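Local coordinates for protein 3-oxo-tetronate kinase (Cupriavidus necator, PDB 5DMH) that phosphorylates 3-oxo-tetronate at its 4-position with ATP, acting as a four-carbon acid sugar kinase, at residues A[42-47]-A[58-63]; A[419-424]-A[429-434]. One frame throughout, in Å; residues are numbered along the deposited sequence.

Contact 1 (A[42-47]-A[58-63]); sequences TGATDL and TVQTIG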
loop_
_atom_site.group_PDB
_atom_site.type_symbol
_atom_site.label_atom_id
_atom_site.label_comp_id
_atom_site.label_asym_id
_atom_site.label_seq_id
_atom_site.Cartn_x
_atom_site.Cartn_y
_atom_site.Cartn_z
ATOM N N THR A 42 -3.948 -0.925 0.086
ATOM C CA THR A 42 -3.376 -1.488 1.307
ATOM C C THR A 42 -2.206 -0.595 1.791
ATOM O O THR A 42 -2.079 -0.320 2.980
ATOM C CB THR A 42 -2.844 -2.894 1.106
ATOM O OG1 THR A 42 -1.827 -2.872 0.115
ATOM C CG2 THR A 42 -3.946 -3.878 0.695
ATOM N N GLY A 43 -1.407 -0.120 0.838
ATOM C CA GLY A 43 -0.307 0.794 1.125
ATOM C C GLY A 43 -0.737 2.113 1.753
ATOM O O GLY A 43 -0.073 2.631 2.654
ATOM N N ALA A 44 -1.860 2.661 1.299
ATOM C CA ALA A 44 -2.451 3.808 1.955
ATOM C C ALA A 44 -2.715 3.531 3.455
ATOM O O ALA A 44 -2.402 4.374 4.314
ATOM C CB ALA A 44 -3.745 4.198 1.247
ATOM N N THR A 45 -3.313 2.374 3.788
ATOM C CA THR A 45 -3.596 2.082 5.195
ATOM C C THR A 45 -2.307 1.870 6.006
ATOM O O THR A 45 -2.242 2.261 7.171
ATOM C CB THR A 45 -4.571 0.867 5.420
ATOM O OG1 THR A 45 -3.879 -0.373 5.252
ATOM C CG2 THR A 45 -5.811 0.931 4.526
ATOM N N ASP A 46 -1.314 1.251 5.384
ATOM C CA ASP A 46 0.015 1.004 5.967
ATOM C C ASP A 46 0.642 2.334 6.352
ATOM O O ASP A 46 0.965 2.567 7.507
ATOM C CB ASP A 46 0.855 0.246 4.926
ATOM C CG ASP A 46 2.296 -0.015 5.349
ATOM O OD1 ASP A 46 2.671 0.190 6.526
ATOM O OD2 ASP A 46 3.071 -0.458 4.462
ATOM N N LEU A 47 0.777 3.231 5.382
ATOM C CA LEU A 47 1.251 4.590 5.663
ATOM C C LEU A 47 0.434 5.330 6.734
ATOM O O LEU A 47 1.001 5.879 7.676
ATOM C CB LEU A 47 1.264 5.392 4.369
ATOM C CG LEU A 47 1.623 6.873 4.524
ATOM C CD1 LEU A 47 2.992 7.027 5.164
ATOM C CD2 LEU A 47 1.565 7.543 3.188
ATOM N N THR A 58 -4.825 11.278 11.021
ATOM C CA THR A 58 -4.782 11.001 9.597
ATOM C C THR A 58 -6.127 10.566 9.075
ATOM O O THR A 58 -6.815 9.803 9.729
ATOM C CB THR A 58 -3.749 9.911 9.298
ATOM O OG1 THR A 58 -2.456 10.351 9.721
ATOM C CG2 THR A 58 -3.683 9.584 7.798
ATOM N N VAL A 59 -6.504 11.082 7.904
ATOM C CA VAL A 59 -7.676 10.598 7.185
ATOM C C VAL A 59 -7.254 10.027 5.829
ATOM O O VAL A 59 -6.456 10.627 5.105
ATOM C CB VAL A 59 -8.727 11.709 6.993
ATOM C CG1 VAL A 59 -9.800 11.271 5.984
ATOM C CG2 VAL A 59 -9.364 12.080 8.341
ATOM N N GLN A 60 -7.752 8.835 5.515
ATOM C CA GLN A 60 -7.499 8.218 4.219
ATOM C C GLN A 60 -8.725 8.424 3.343
ATOM O O GLN A 60 -9.844 8.117 3.757
ATOM C CB GLN A 60 -7.217 6.721 4.356
ATOM C CG GLN A 60 -7.198 6.009 3.032
ATOM C CD GLN A 60 -6.623 4.627 3.138
ATOM O OE1 GLN A 60 -5.843 4.344 4.047
ATOM N NE2 GLN A 60 -6.994 3.754 2.211
ATOM N N THR A 61 -8.517 8.964 2.145
ATOM C CA THR A 61 -9.599 9.137 1.194
ATOM C C THR A 61 -9.425 8.138 0.071
ATOM O O THR A 61 -8.313 7.752 -0.263
ATOM C CB THR A 61 -9.634 10.568 0.592
ATOM O OG1 THR A 61 -8.453 10.796 -0.182
ATOM C CG2 THR A 61 -9.769 11.615 1.681
ATOM N N ILE A 62 -10.537 7.692 -0.489
ATOM C CA ILE A 62 -10.505 6.796 -1.618
ATOM C C ILE A 62 -10.618 7.694 -2.827
ATOM O O ILE A 62 -11.674 8.249 -3.093
ATOM C CB ILE A 62 -11.659 5.767 -1.560
ATOM C CG1 ILE A 62 -11.607 4.983 -0.263
ATOM C CG2 ILE A 62 -11.565 4.815 -2.729
ATOM C CD1 ILE A 62 -10.252 4.316 0.011
ATOM N N GLY A 63 -9.492 7.912 -3.507
ATOM C CA GLY A 63 -9.420 8.942 -4.521
ATOM C C GLY A 63 -9.741 10.284 -3.913
ATOM O O GLY A 63 -9.525 10.516 -2.703
#

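Contact 2 (A[419-424]-A[429-434]); sequences PATVTL and LALALK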
loop_
_atom_site.group_PDB
_atom_site.type_symbol
_atom_site.label_atom_id
_atom_site.label_comp_id
_atom_site.label_asym_id
_atom_site.label_seq_id
_atom_site.Cartn_x
_atom_site.Cartn_y
_atom_site.Cartn_z
ATOM N N PRO A 419 -3.349 -1.953 9.519
ATOM C CA PRO A 419 -4.281 -1.512 10.558
ATOM C C PRO A 419 -5.711 -1.981 10.326
ATOM O O PRO A 419 -6.062 -2.263 9.179
ATOM C CB PRO A 419 -4.258 -0.009 10.405
ATOM C CG PRO A 419 -4.058 0.177 8.913
ATOM C CD PRO A 419 -3.124 -0.909 8.501
ATOM N N ALA A 420 -6.486 -2.111 11.398
ATOM C CA ALA A 420 -7.959 -2.141 11.292
ATOM C C ALA A 420 -8.406 -0.749 10.844
ATOM O O ALA A 420 -7.763 0.242 11.189
ATOM C CB ALA A 420 -8.594 -2.485 12.635
ATOM N N THR A 421 -9.495 -0.676 10.081
ATOM C CA THR A 421 -10.041 0.600 9.612
ATOM C C THR A 421 -11.558 0.528 9.666
ATOM O O THR A 421 -12.134 -0.561 9.695
ATOM C CB THR A 421 -9.612 0.938 8.144
ATOM O OG1 THR A 421 -10.272 0.071 7.217
ATOM C CG2 THR A 421 -8.102 0.815 7.938
ATOM N N VAL A 422 -12.210 1.689 9.697
ATOM C CA VAL A 422 -13.644 1.726 9.553
ATOM C C VAL A 422 -14.044 2.851 8.604
ATOM O O VAL A 422 -13.324 3.838 8.474
ATOM C CB VAL A 422 -14.342 1.871 10.915
ATOM C CG1 VAL A 422 -14.075 0.630 11.761
ATOM C CG2 VAL A 422 -13.885 3.137 11.637
ATOM N N THR A 423 -15.179 2.685 7.929
ATOM C CA THR A 423 -15.705 3.757 7.089
ATOM C C THR A 423 -16.415 4.759 7.981
ATOM O O THR A 423 -16.555 4.532 9.180
ATOM C CB THR A 423 -16.709 3.244 6.024
ATOM O OG1 THR A 423 -17.900 2.772 6.660
ATOM C CG2 THR A 423 -16.111 2.155 5.204
ATOM N N LEU A 424 -16.885 5.863 7.402
ATOM C CA LEU A 424 -17.578 6.897 8.183
ATOM C C LEU A 424 -19.124 6.907 8.067
ATOM O O LEU A 424 -19.776 7.864 8.476
ATOM C CB LEU A 424 -16.992 8.279 7.838
ATOM C CG LEU A 424 -15.498 8.458 8.139
ATOM C CD1 LEU A 424 -15.078 9.896 7.929
ATOM C CD2 LEU A 424 -15.162 8.023 9.559
ATOM N N LEU A 429 -18.619 0.215 7.881
ATOM C CA LEU A 429 -17.989 -1.046 7.536
ATOM C C LEU A 429 -16.633 -1.078 8.209
ATOM O O LEU A 429 -16.016 -0.045 8.411
ATOM C CB LEU A 429 -17.812 -1.191 6.025
ATOM C CG LEU A 429 -19.069 -0.971 5.192
ATOM C CD1 LEU A 429 -18.744 -1.052 3.707
ATOM C CD2 LEU A 429 -20.159 -1.990 5.585
ATOM N N ALA A 430 -16.180 -2.268 8.570
ATOM C CA ALA A 430 -14.839 -2.428 9.110
ATOM C C ALA A 430 -14.029 -3.214 8.097
ATOM O O ALA A 430 -14.453 -4.283 7.632
ATOM C CB ALA A 430 -14.878 -3.146 10.449
ATOM N N LEU A 431 -12.870 -2.668 7.742
ATOM C CA LEU A 431 -12.022 -3.232 6.712
ATOM C C LEU A 431 -10.606 -3.469 7.199
ATOM O O LEU A 431 -10.047 -2.642 7.923
ATOM C CB LEU A 431 -11.894 -2.247 5.553
ATOM C CG LEU A 431 -13.171 -1.777 4.848
ATOM C CD1 LEU A 431 -12.779 -0.744 3.822
ATOM C CD2 LEU A 431 -13.802 -2.917 4.172
ATOM N N ALA A 432 -10.006 -4.560 6.742
ATOM C CA ALA A 432 -8.577 -4.785 6.931
ATOM C C ALA A 432 -8.042 -5.075 5.548
ATOM O O ALA A 432 -8.452 -6.045 4.904
ATOM C CB ALA A 432 -8.312 -5.963 7.887
ATOM N N LEU A 433 -7.195 -4.182 5.060
ATOM C CA LEU A 433 -6.667 -4.246 3.718
ATOM C C LEU A 433 -5.204 -4.665 3.826
ATOM O O LEU A 433 -4.328 -3.845 4.117
ATOM C CB LEU A 433 -6.782 -2.879 3.035
ATOM C CG LEU A 433 -8.207 -2.317 3.009
ATOM C CD1 LEU A 433 -8.290 -0.999 2.245
ATOM C CD2 LEU A 433 -9.217 -3.333 2.458
ATOM N N LYS A 434 -4.968 -5.941 3.583
ATOM C CA LYS A 434 -3.670 -6.576 3.828
ATOM C C LYS A 434 -2.805 -6.650 2.577
ATOM O O LYS A 434 -3.070 -7.400 1.652
ATOM C CB LYS A 434 -3.897 -7.991 4.364
ATOM C CG LYS A 434 -2.640 -8.753 4.783
ATOM C CD LYS A 434 -2.882 -10.254 4.638
ATOM C CE LYS A 434 -2.507 -10.716 3.245
ATOM N NZ LYS A 434 -1.213 -11.404 3.221
HETATM O O HOH W 1 -5.979 -2.066 6.393
#

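Contact 1 (A[42-47]-A[58-63])
Gln60 reaches from strand 58-62 to helix 41-53 and lays its terminal amide against Ala44 and Thr45, a compact example of one long side chain bridging a helix and a strand. Along the strand, Thr58 comes first and packs on later turns of the same helix, at Ala48, Leu51 and Val52. At Gln60 the CG lies anti to the backbone N (chi1 170°) and the chain stays extended, which carries the amide across the 7.1 Å between its CA and that of Ala44. There NE2 rests 3.4 Å from Ala44 CB, while OE1 comes within 3.4 Å of Thr45 CG2. Although OE1 also lies 3.2 Å from Thr45 N, the angle is too poor for a hydrogen bond, and the two segments meet by packing alone. Thr45 OG1 turns instead to its own helix, bonding at 2.9 Å to a lone pair of Thr42 O, which also accepts from Asp46 N; this bond helps hold the rotation (chi1 78°) that presents CG2 to the glutamine. Farther on, Ile62 packs on Phe41 near the start of the same helix. The helix covers strand 58-62, Ala44 also touching Val80 and Ala82, and the strand itself lies between strands 78-82 and 407-415.

Contact 2 (A[419-424]-A[429-434])
Strands 418-423 and 430-434 form an antiparallel beta hairpin whose short segments run at 140° to each other, 4.6 Å apart at closest approach. Thr421 and Leu431 make the hydrogen-bonded pair, with Leu431 N giving the straighter bond to Thr421 O and Thr421 N the more bent one, at 132°, to Leu431 O. Thr421 adds a third link: its OG1, set between the backbone N and the carbonyl carbon (chi1 71°), donates at 2.8 Å to the same Leu431 O, approaching from above the carbonyl plane. One carbonyl oxygen is thus gripped by the amide and the hydroxyl of a single residue, and OG1 also comes against Leu431 CB. Beyond it, Val422 faces Ala430 as a non-hydrogen-bonded pair, CG1 lying 4.1 Å from Ala430 CB. Towards the turn, Thr423 N bonds to Leu429 O, and Thr423 OG1 accepts from Leu429 N at 2.9 Å in a nearly straight bond while also bonding to Asp425; CG2 of this threonine packs on Leu429 CB. The hairpin lies between strands 407-415 and 387-391, and helix 443-451 packs on Ala420 and Ala430. At its open end a water replaces the direct link, giving a hydrogen bond to Pro419 O and accepting one from Leu433 N, each 2.8 Å long.

How the contacts relate
Contacts 1 and 2, the first in the sugar-binding range and the second in the nucleotide-binding range, illustrate how two such regions meet both by packing and through neighbouring strands: strand 407-415 lies between strand 58-62, to which it is hydrogen-bonded at Gln60, and strand 418-423. Their centres are 10 Å apart, and helix 41-53 meets the open end of the hairpin directly: Thr45 O lies 3.3 Å from Pro419 CG, and Thr42 CG2 lies 3.4 Å from Leu433 O. Thr45 thus touches Gln60 within contact 1 and both Pro419 and Leu433 of contact 2. Its side chain is about 11 Å from the bound ADP, but Lys434 NZ bonds to Gly436 O, of a probable ATP-binding residue.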